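Local structure of NADH kinase POS5, mitochondrial (Saccharomyces cerevisiae, 3AFO) at residues S69-V73 with F165-I169; N74-P79 with I102-E108; K285-K289 with D310-G314. The protein phosphorylates NADH and, with half the preference, NAD(+) using ATP, as a key source of the cellular reductant NADPH. All coordinates share one frame; numbering follows the deposited sequence.

In the fold
Contacts 1 and 2 both belong to the N-terminal α/β domain and follow directly on one another: the turn of contact 1 ends at V73 and the strand of contact 2 starts at N74, with the two centres about 18 Å apart. The first sets the turn that follows helix 53-69 against helix 161-169; the second joins strand 74-76 to strand 101-105 at the sheet border. Contact 3 lies in the C-terminal β-sandwich domain, its centre about 51 Å from that of contact 1 and 41 Å from that of contact 2; even the nearest atoms of contacts 2 and 3 are about 19 Å apart. The side chain of S288 in contact 3 is about 12 Å from a bound NADH.

Contact 1: S69-V73 with F165-I169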
# COMPACT_ATOMS: atom_id res chain seq x y z
N SER A 69 38.12 35.81 5.65
CA SER A 69 38.97 34.94 4.82
C SER A 69 38.93 35.18 3.32
O SER A 69 39.86 34.79 2.61
CB SER A 69 38.67 33.47 5.10
OG SER A 69 39.24 33.07 6.33
N TYR A 70 37.85 35.79 2.83
CA TYR A 70 37.65 36.03 1.41
C TYR A 70 37.28 37.50 1.14
O TYR A 70 36.11 37.82 0.98
CB TYR A 70 36.56 35.10 0.85
CG TYR A 70 36.84 33.65 1.09
CD1 TYR A 70 37.62 32.91 0.20
CD2 TYR A 70 36.36 33.01 2.23
CE1 TYR A 70 37.91 31.58 0.43
CE2 TYR A 70 36.64 31.67 2.47
CZ TYR A 70 37.41 30.97 1.56
OH TYR A 70 37.69 29.64 1.80
N PRO A 71 38.29 38.40 1.09
CA PRO A 71 38.01 39.83 0.84
C PRO A 71 37.19 40.09 -0.43
O PRO A 71 36.38 41.01 -0.44
CB PRO A 71 39.40 40.47 0.70
CG PRO A 71 40.40 39.39 0.92
CD PRO A 71 39.70 38.18 1.46
N GLU A 72 37.38 39.29 -1.47
CA GLU A 72 36.65 39.47 -2.73
C GLU A 72 35.14 39.17 -2.64
O GLU A 72 34.36 39.55 -3.52
CB GLU A 72 37.30 38.63 -3.85
CG GLU A 72 36.97 37.11 -3.83
CD GLU A 72 37.88 36.28 -2.92
OE1 GLU A 72 38.44 36.82 -1.93
OE2 GLU A 72 38.03 35.08 -3.20
N VAL A 73 34.73 38.51 -1.55
CA VAL A 73 33.34 38.06 -1.40
C VAL A 73 32.39 39.16 -0.93
O VAL A 73 32.70 39.91 -0.00
CB VAL A 73 33.24 36.79 -0.49
CG1 VAL A 73 31.83 36.60 0.07
CG2 VAL A 73 33.68 35.56 -1.27
N PHE A 165 32.94 25.42 2.00
CA PHE A 165 33.02 26.67 1.23
C PHE A 165 34.34 26.81 0.46
O PHE A 165 34.35 27.25 -0.69
CB PHE A 165 32.73 27.92 2.09
CG PHE A 165 32.65 29.18 1.27
CD1 PHE A 165 31.48 29.51 0.59
CD2 PHE A 165 33.75 30.03 1.16
CE1 PHE A 165 31.41 30.65 -0.19
CE2 PHE A 165 33.69 31.18 0.38
CZ PHE A 165 32.52 31.50 -0.29
N GLN A 166 35.44 26.42 1.12
CA GLN A 166 36.79 26.35 0.53
C GLN A 166 36.79 25.55 -0.78
O GLN A 166 37.31 26.00 -1.80
CB GLN A 166 37.75 25.70 1.55
CG GLN A 166 39.25 25.95 1.32
CD GLN A 166 40.11 25.44 2.47
OE1 GLN A 166 40.26 24.23 2.67
NE2 GLN A 166 40.67 26.37 3.24
N GLU A 167 36.18 24.37 -0.75
CA GLU A 167 36.10 23.47 -1.93
C GLU A 167 35.25 24.09 -3.03
O GLU A 167 35.59 23.98 -4.22
CB GLU A 167 35.53 22.10 -1.54
CG GLU A 167 36.43 21.27 -0.61
CD GLU A 167 37.88 21.17 -1.09
OE1 GLU A 167 38.12 20.69 -2.22
OE2 GLU A 167 38.79 21.59 -0.34
N VAL A 168 34.16 24.74 -2.63
CA VAL A 168 33.24 25.35 -3.57
C VAL A 168 33.92 26.49 -4.32
O VAL A 168 33.96 26.47 -5.55
CB VAL A 168 31.94 25.82 -2.87
CG1 VAL A 168 31.08 26.67 -3.83
CG2 VAL A 168 31.12 24.61 -2.34
N ILE A 169 34.47 27.46 -3.59
CA ILE A 169 35.08 28.65 -4.20
C ILE A 169 36.32 28.32 -5.06
O ILE A 169 36.60 28.99 -6.05
CB ILE A 169 35.36 29.77 -3.13
CG1 ILE A 169 35.76 31.09 -3.79
CG2 ILE A 169 36.36 29.30 -2.05
CD1 ILE A 169 35.50 32.32 -2.90
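Y70 lays one face of its ring over the edge of F165, a T-shaped aromatic pair with centroids 5.0 Å apart and planes at 74°. The touching edge is CD2 and CE2 of F165, with Y70 CE2 3.6 Å from F165 CD2, toward the rim of the tyrosine ring. Y70 is the first residue past the helical part of 53-69, and its CG stands anti to the carbonyl carbon (chi1 -56°), which sends the ring across to helix 161-169. I169 also meets the ring, obliquely: I169 CG2 is 3.7 Å from Y70 CE1, while its CD1 comes near Y70 CD1. The phenol oxygen rides over the helix backbone, Y70 OH to Q166 CA being 3.6 Å, with no hydrogen bond across the contact.

A type I turn from Y70 to V73 folds the chain back, closed by V73 N to Y70 O at 3.0 Å. It brings V73 CG2 to 4.1 Å from I169 CD1 and to the edge of the F165 ring, and V73 and F165 both also rest on L66 of helix 53-69. A serine in place of Y70 would probably leave the F165 edge without the ring face it points into, strip I169 CG2 of its aromatic neighbour and open a gap between the turn and helix 161-169. No hydrogen bond or salt bridge crosses here, so the turn meets helix 161-169 through van der Waals contact, mostly of rings and methyls.

Contact 2: N74-P79 with I102-E108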
# COMPACT_ATOMS: atom_id res chain seq x y z
N ASN A 74 31.24 39.23 -1.58
CA ASN A 74 30.18 40.16 -1.20
C ASN A 74 28.98 39.40 -0.68
O ASN A 74 28.45 38.53 -1.37
CB ASN A 74 29.79 41.04 -2.39
CG ASN A 74 31.00 41.72 -3.02
OD1 ASN A 74 31.77 42.40 -2.33
ND2 ASN A 74 31.21 41.49 -4.31
N VAL A 75 28.54 39.77 0.53
CA VAL A 75 27.43 39.11 1.23
C VAL A 75 26.10 39.80 0.96
O VAL A 75 25.93 41.00 1.23
CB VAL A 75 27.69 39.05 2.77
CG1 VAL A 75 26.41 38.68 3.54
CG2 VAL A 75 28.82 38.08 3.10
N ILE A 76 25.15 39.02 0.45
CA ILE A 76 23.80 39.49 0.22
C ILE A 76 22.84 38.76 1.17
O ILE A 76 22.91 37.54 1.29
CB ILE A 76 23.35 39.21 -1.23
CG1 ILE A 76 24.40 39.69 -2.24
CG2 ILE A 76 22.00 39.85 -1.48
CD1 ILE A 76 24.24 39.10 -3.68
N VAL A 77 21.95 39.51 1.82
CA VAL A 77 20.88 38.93 2.65
C VAL A 77 19.61 39.71 2.38
O VAL A 77 19.67 40.77 1.76
CB VAL A 77 21.21 38.92 4.19
CG1 VAL A 77 22.45 38.13 4.48
CG2 VAL A 77 21.35 40.35 4.74
N GLN A 78 18.48 39.17 2.83
CA GLN A 78 17.18 39.84 2.80
C GLN A 78 17.21 41.16 3.59
O GLN A 78 17.97 41.28 4.54
CB GLN A 78 16.11 38.92 3.39
CG GLN A 78 15.81 37.70 2.53
CD GLN A 78 15.16 38.10 1.22
OE1 GLN A 78 13.97 38.38 1.17
NE2 GLN A 78 15.95 38.12 0.17
N PRO A 79 16.37 42.14 3.20
CA PRO A 79 16.30 43.43 3.89
C PRO A 79 15.97 43.36 5.39
O PRO A 79 16.63 44.02 6.20
CB PRO A 79 15.20 44.19 3.14
CG PRO A 79 15.21 43.59 1.78
CD PRO A 79 15.50 42.14 1.99
N ILE A 102 30.07 44.76 5.78
CA ILE A 102 29.11 45.25 4.80
C ILE A 102 28.13 44.14 4.42
O ILE A 102 28.53 43.03 4.11
CB ILE A 102 29.81 45.80 3.53
CG1 ILE A 102 30.80 46.92 3.90
CG2 ILE A 102 28.76 46.31 2.54
CD1 ILE A 102 31.77 47.30 2.79
N LEU A 103 26.84 44.46 4.50
CA LEU A 103 25.77 43.57 4.11
C LEU A 103 25.03 44.23 2.97
O LEU A 103 24.47 45.31 3.14
CB LEU A 103 24.80 43.35 5.27
CG LEU A 103 25.37 42.78 6.58
CD1 LEU A 103 24.25 42.64 7.60
CD2 LEU A 103 26.09 41.45 6.36
N TYR A 104 25.02 43.58 1.81
CA TYR A 104 24.26 44.08 0.67
C TYR A 104 22.84 43.52 0.67
O TYR A 104 22.64 42.33 0.96
CB TYR A 104 24.97 43.76 -0.64
CG TYR A 104 26.34 44.39 -0.71
CD1 TYR A 104 26.51 45.68 -1.21
CD2 TYR A 104 27.46 43.70 -0.26
CE1 TYR A 104 27.76 46.27 -1.26
CE2 TYR A 104 28.71 44.28 -0.31
CZ TYR A 104 28.86 45.56 -0.81
OH TYR A 104 30.11 46.12 -0.85
N THR A 105 21.87 44.37 0.38
CA THR A 105 20.48 43.99 0.37
C THR A 105 19.65 44.82 -0.60
O THR A 105 20.08 45.88 -1.06
CB THR A 105 19.86 44.07 1.79
OG1 THR A 105 18.65 43.32 1.81
CG2 THR A 105 19.56 45.52 2.20
N GLY A 106 18.44 44.34 -0.89
CA GLY A 106 17.48 45.05 -1.72
C GLY A 106 16.30 44.16 -2.07
O GLY A 106 16.14 43.10 -1.46
N PRO A 107 15.47 44.59 -3.04
CA PRO A 107 14.33 43.79 -3.52
C PRO A 107 14.77 42.50 -4.24
O PRO A 107 15.87 42.47 -4.82
CB PRO A 107 13.63 44.73 -4.51
CG PRO A 107 14.24 46.11 -4.28
CD PRO A 107 15.59 45.89 -3.73
N GLU A 108 13.92 41.48 -4.23
CA GLU A 108 14.21 40.16 -4.82
C GLU A 108 14.86 40.26 -6.20
O GLU A 108 15.92 39.68 -6.43
CB GLU A 108 12.95 39.27 -4.90
CG GLU A 108 11.92 39.50 -3.80
CD GLU A 108 11.27 38.21 -3.28
OE1 GLU A 108 10.68 37.45 -4.08
OE2 GLU A 108 11.36 37.96 -2.05
O HOH W 1 29.85 41.78 2.12
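Y104 uses both its backbone polar atoms on segment 74-79, donating N to V75 O at 2.8 Å and accepting V77 N on its O at 3.0 Å, so that it brackets I76 as a parallel β-bridge does. This stitches the edge strand 74-76 of the domain's parallel sheet to strand 101-105, the partner of strand 8-12. V75 CG1 lies beside L103 CD2, the two side chains pointing the same way, and the V75 carbonyl oxygen also sits at the edge of the Y104 ring. Just past the bridge the T105 hydroxyl, its OG1 anti to the backbone N (chi1 -163°), donates to V77 O at 2.7 Å, while P79 packs over it with CD 3.4 Å from T105 OG1.

The strands splay by 50°, and at the far end a water fills the place of a direct bond, accepting from V75 N and donating to I102 O. Behind this shell, I76 is tied by backbone bonds to V44 and I46, L103 to K9, and I63 of helix 53-69 touches both V75 and L103. N74 leans its CB 4.0 Å from Y104 CE2, and its ND2 is held by N43 OD1.

Contact 3: K285-K289 with D310-G314; sequences KIGSK and DLDVG
I286 drives its side chain into the bend of 310-314, and the tight half of the contact forms around it. I286 CB sits 3.5 Å from D312 O, and CG1 of I286 reaches L311 CD1 at 4.3 Å. CG1 takes the position anti to the carbonyl carbon (chi1 -48°), which turns this branch toward L311 while CG2 passes near V313 CA. The I286 carbonyl is used twice by the turn: G314 N donates to I286 O at 2.8 Å with an N-H...O angle of 163°, and V313 CA brings a weaker CH...O contact to the same oxygen. L204 and V299 also touch I286.

Here the chain crosses from one sheet of the C-terminal β-sandwich to the other. Strand 306-311 borders the six-stranded sheet, strand 282-286 belongs to the other sheet, and the turn through V313 and G314 carries the chain over to strand 316-321, which pairs antiparallel with 282-286. The two touching pieces run almost at right angles, 87° apart. G314, with positive phi, takes a backbone shape in which a CB would jam against the preceding carbonyl. D312 turns away from I286, its OD1 accepting from S297 N.

The outer, partly exposed half is looser: no side-chain hydrogen bond crosses it, and S288 and K285 each bury far less surface than I286. V313 CG2 lies 3.5 Å from G287 O and 3.9 Å from S288 CB, with no hydrogen bond from the serine to the turn, although S288 O is taken up by R226. K285, fully extended, passes its CE by G314 O at 4.1 Å and runs on beyond the turn.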
# COMPACT_ATOMS: atom_id res chain seq x y z
N LYS A 285 -8.31 19.91 -14.08
CA LYS A 285 -9.43 20.82 -13.96
C LYS A 285 -10.24 20.50 -12.70
O LYS A 285 -10.54 19.33 -12.42
CB LYS A 285 -10.32 20.73 -15.19
CG LYS A 285 -11.40 21.80 -15.29
CD LYS A 285 -12.12 21.69 -16.64
CE LYS A 285 -13.15 22.80 -16.84
NZ LYS A 285 -13.93 22.57 -18.10
N ILE A 286 -10.57 21.54 -11.94
CA ILE A 286 -11.38 21.41 -10.73
C ILE A 286 -12.84 21.20 -11.13
O ILE A 286 -13.46 22.09 -11.73
CB ILE A 286 -11.26 22.67 -9.82
CG1 ILE A 286 -9.79 23.08 -9.62
CG2 ILE A 286 -12.00 22.47 -8.50
CD1 ILE A 286 -8.86 21.98 -9.02
N GLY A 287 -13.37 20.01 -10.84
CA GLY A 287 -14.76 19.69 -11.16
C GLY A 287 -15.64 19.69 -9.92
O GLY A 287 -15.25 20.17 -8.86
N SER A 288 -16.85 19.15 -10.07
CA SER A 288 -17.76 18.97 -8.94
C SER A 288 -18.72 17.84 -9.30
O SER A 288 -18.73 17.38 -10.44
CB SER A 288 -18.54 20.26 -8.66
OG SER A 288 -19.34 20.62 -9.78
N LYS A 289 -19.50 17.39 -8.32
CA LYS A 289 -20.59 16.44 -8.58
C LYS A 289 -21.91 17.18 -8.78
O LYS A 289 -22.09 18.27 -8.23
CB LYS A 289 -20.70 15.37 -7.48
CG LYS A 289 -19.90 15.66 -6.20
CD LYS A 289 -20.61 16.67 -5.29
CE LYS A 289 -19.59 17.56 -4.59
NZ LYS A 289 -19.02 18.59 -5.50
N ASP A 310 -6.83 29.65 -3.09
CA ASP A 310 -7.96 28.76 -3.14
C ASP A 310 -8.47 28.82 -4.56
O ASP A 310 -8.46 29.88 -5.19
CB ASP A 310 -8.99 29.18 -2.11
CG ASP A 310 -8.43 29.10 -0.71
OD1 ASP A 310 -7.28 28.60 -0.58
OD2 ASP A 310 -9.10 29.53 0.25
N LEU A 311 -8.84 27.65 -5.08
CA LEU A 311 -9.33 27.53 -6.44
C LEU A 311 -10.81 27.20 -6.44
O LEU A 311 -11.33 26.63 -5.47
CB LEU A 311 -8.55 26.47 -7.22
CG LEU A 311 -7.03 26.60 -7.40
CD1 LEU A 311 -6.52 25.57 -8.42
CD2 LEU A 311 -6.62 28.02 -7.81
N ASP A 312 -11.46 27.56 -7.53
CA ASP A 312 -12.89 27.35 -7.73
C ASP A 312 -13.12 26.30 -8.81
O ASP A 312 -12.25 26.04 -9.64
CB ASP A 312 -13.56 28.67 -8.15
CG ASP A 312 -13.13 29.85 -7.28
OD1 ASP A 312 -13.09 29.70 -6.04
OD2 ASP A 312 -12.81 30.92 -7.83
N VAL A 313 -14.30 25.70 -8.79
CA VAL A 313 -14.76 24.82 -9.86
C VAL A 313 -14.58 25.54 -11.20
O VAL A 313 -15.03 26.68 -11.36
CB VAL A 313 -16.24 24.42 -9.64
CG1 VAL A 313 -16.83 23.76 -10.89
CG2 VAL A 313 -16.37 23.50 -8.43
N GLY A 314 -13.91 24.87 -12.14
CA GLY A 314 -13.64 25.43 -13.45
C GLY A 314 -12.21 25.92 -13.66
O GLY A 314 -11.77 26.04 -14.81